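Local coordinates for cell death activator CIDE-3 (Mus musculus, PDB 4IKG), which transfers triacylglycerol between lipid droplets in white adipose tissue, driving their fusion into a single large droplet, with this CIDE-N domain mediating self-association, at residues F44-E49 against E59-L64. Residues are numbered along the deposited sequence; the frame is centred on the assembly and turned at random.
Sequences FSLVLE and EYFQAL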
loop_
_atom_site.group_PDB
_atom_site.type_symbol
_atom_site.label_atom_id
_atom_site.label_comp_id
_atom_site.label_asym_id
_atom_site.label_seq_id
_atom_site.Cartn_x
_atom_site.Cartn_y
_atom_site.Cartn_z
ATOM N N PHE A 44 -5.490 -3.914 6.138
ATOM C CA PHE A 44 -6.701 -4.452 5.526
ATOM C C PHE A 44 -7.018 -3.801 4.183
ATOM O O PHE A 44 -7.704 -4.392 3.345
ATOM C CB PHE A 44 -7.891 -4.297 6.480
ATOM C CG PHE A 44 -9.158 -4.941 5.985
ATOM C CD1 PHE A 44 -10.267 -4.172 5.668
ATOM C CD2 PHE A 44 -9.238 -6.316 5.834
ATOM C CE1 PHE A 44 -11.433 -4.765 5.213
ATOM C CE2 PHE A 44 -10.402 -6.912 5.379
ATOM C CZ PHE A 44 -11.500 -6.135 5.068
ATOM N N SER A 45 -6.516 -2.588 3.973
ATOM C CA SER A 45 -6.823 -1.854 2.751
ATOM C C SER A 45 -5.614 -1.101 2.206
ATOM O O SER A 45 -4.827 -0.535 2.969
ATOM C CB SER A 45 -7.978 -0.879 2.995
ATOM O OG SER A 45 -8.346 -0.208 1.803
ATOM N N LEU A 46 -5.467 -1.106 0.885
ATOM C CA LEU A 46 -4.431 -0.313 0.239
ATOM C C LEU A 46 -5.061 0.952 -0.323
ATOM O O LEU A 46 -6.095 0.895 -0.993
ATOM C CB LEU A 46 -3.755 -1.099 -0.881
ATOM C CG LEU A 46 -2.602 -0.351 -1.555
ATOM C CD1 LEU A 46 -1.517 -0.030 -0.538
ATOM C CD2 LEU A 46 -2.032 -1.144 -2.717
ATOM N N VAL A 47 -4.443 2.095 -0.050
ATOM C CA VAL A 47 -5.034 3.365 -0.444
ATOM C C VAL A 47 -4.011 4.260 -1.142
ATOM O O VAL A 47 -2.809 4.036 -1.028
ATOM C CB VAL A 47 -5.661 4.074 0.781
ATOM C CG1 VAL A 47 -4.818 5.265 1.234
ATOM C CG2 VAL A 47 -7.088 4.493 0.479
ATOM N N LEU A 48 -4.484 5.254 -1.888
ATOM C CA LEU A 48 -3.579 6.230 -2.488
ATOM C C LEU A 48 -3.202 7.310 -1.468
ATOM O O LEU A 48 -4.070 7.854 -0.783
ATOM C CB LEU A 48 -4.198 6.856 -3.741
ATOM C CG LEU A 48 -4.360 5.951 -4.964
ATOM C CD1 LEU A 48 -4.750 6.765 -6.190
ATOM C CD2 LEU A 48 -3.086 5.163 -5.229
ATOM N N GLU A 49 -1.907 7.607 -1.365
ATOM C CA GLU A 49 -1.406 8.612 -0.424
ATOM C C GLU A 49 -1.850 10.013 -0.824
ATOM O O GLU A 49 -1.903 10.923 0.003
ATOM C CB GLU A 49 0.128 8.549 -0.332
ATOM C CG GLU A 49 0.868 9.838 -0.722
ATOM C CD GLU A 49 1.022 10.815 0.438
ATOM O OE1 GLU A 49 1.242 10.360 1.580
ATOM O OE2 GLU A 49 0.914 12.038 0.208
ATOM N N GLU A 59 -6.588 -4.995 -11.160
ATOM C CA GLU A 59 -6.478 -4.270 -12.424
ATOM C C GLU A 59 -6.062 -2.816 -12.211
ATOM O O GLU A 59 -5.147 -2.322 -12.872
ATOM C CB GLU A 59 -7.794 -4.336 -13.207
ATOM C CG GLU A 59 -8.104 -5.703 -13.812
ATOM C CD GLU A 59 -8.428 -6.756 -12.770
ATOM O OE1 GLU A 59 -8.965 -6.392 -11.703
ATOM O OE2 GLU A 59 -8.138 -7.946 -13.019
ATOM N N TYR A 60 -6.738 -2.136 -11.287
ATOM C CA TYR A 60 -6.411 -0.750 -10.950
ATOM C C TYR A 60 -5.035 -0.667 -10.304
ATOM O O TYR A 60 -4.292 0.288 -10.525
ATOM C CB TYR A 60 -7.462 -0.158 -10.009
ATOM C CG TYR A 60 -7.299 1.320 -9.731
ATOM C CD1 TYR A 60 -7.694 2.268 -10.665
ATOM C CD2 TYR A 60 -6.770 1.769 -8.526
ATOM C CE1 TYR A 60 -7.556 3.624 -10.415
ATOM C CE2 TYR A 60 -6.628 3.123 -8.266
ATOM C CZ TYR A 60 -7.024 4.045 -9.215
ATOM O OH TYR A 60 -6.888 5.392 -8.968
ATOM N N PHE A 61 -4.705 -1.678 -9.504
ATOM C CA PHE A 61 -3.411 -1.745 -8.832
ATOM C C PHE A 61 -2.284 -1.874 -9.848
ATOM O O PHE A 61 -1.205 -1.306 -9.673
ATOM C CB PHE A 61 -3.378 -2.919 -7.848
ATOM C CG PHE A 61 -2.011 -3.215 -7.295
ATOM C CD1 PHE A 61 -1.466 -2.431 -6.289
ATOM C CD2 PHE A 61 -1.274 -4.289 -7.772
ATOM C CE1 PHE A 61 -0.208 -2.709 -5.778
ATOM C CE2 PHE A 61 -0.018 -4.569 -7.262
ATOM C CZ PHE A 61 0.514 -3.779 -6.265
ATOM N N GLN A 62 -2.546 -2.624 -10.914
ATOM C CA GLN A 62 -1.565 -2.804 -11.978
ATOM C C GLN A 62 -1.501 -1.593 -12.905
ATOM O O GLN A 62 -0.448 -1.287 -13.465
ATOM C CB GLN A 62 -1.873 -4.067 -12.787
ATOM C CG GLN A 62 -1.549 -5.364 -12.065
ATOM C CD GLN A 62 -0.070 -5.513 -11.768
ATOM O OE1 GLN A 62 0.779 -5.113 -12.564
ATOM N NE2 GLN A 62 0.246 -6.089 -10.614
ATOM N N ALA A 63 -2.626 -0.905 -13.059
ATOM C CA ALA A 63 -2.712 0.201 -14.006
ATOM C C ALA A 63 -2.096 1.495 -13.477
ATOM O O ALA A 63 -1.747 2.380 -14.259
ATOM C CB ALA A 63 -4.150 0.431 -14.419
ATOM N N LEU A 64 -1.968 1.605 -12.159
ATOM C CA LEU A 64 -1.398 2.802 -11.546
ATOM C C LEU A 64 0.057 3.001 -11.972
ATOM O O LEU A 64 0.755 2.039 -12.291
ATOM C CB LEU A 64 -1.507 2.734 -10.020
ATOM C CG LEU A 64 -2.899 2.940 -9.417
ATOM C CD1 LEU A 64 -2.902 2.606 -7.932
ATOM C CD2 LEU A 64 -3.383 4.364 -9.645
#
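From the core of the ubiquitin-like CIDE-N domain out toward its margin, Leu46 and Leu48 of strand 45-48 meet Phe61, Tyr60 and Leu64 of the short helix 58-63 and its exit. Residues two apart on a strand point to the same side of the sheet, and here both leucines direct their side chains at the helical segment, while the intervening Val47 packs on Met71 of strand 69-73. At the buried end, Leu46 CD2 lies 3.8 Å from Phe61 CD1 and 3.9 Å from Phe61 CE1, so one methyl lies against the CD1-CE1 bond, at an oblique angle to the ring. The ring gets there because a chi1 of 170° turns CG away from the backbone N, bringing the ring end closer to the strand than its CB direction suggests. Leu29 touches both Leu46 and Phe61, so helix 26-36 packs on the same pair, and Arg6 adds a cation-pi contact to the phenylalanine.

Leu48, at the partly exposed end with Tyr60 and Leu64, divides its two methyls between them. CD2 meets Leu64 CD1 at 3.7 Å, whereas CD1 reaches the hydroxyl end of Tyr60, with OH 3.8 Å away, a van der Waals contact only. Within 59-64, Leu64 CG also sits 3.9 Å above one face of the Tyr60 ring, offset toward its rim. Val55 of strand 54-55 touches Leu48, Tyr60, Phe61 and Leu64, so it adjoins both pairings. Such largely apolar packing of alternate strand residues against a short helix, with the longer helix joining on the same core, is characteristic of the ubiquitin-like beta-grasp fold.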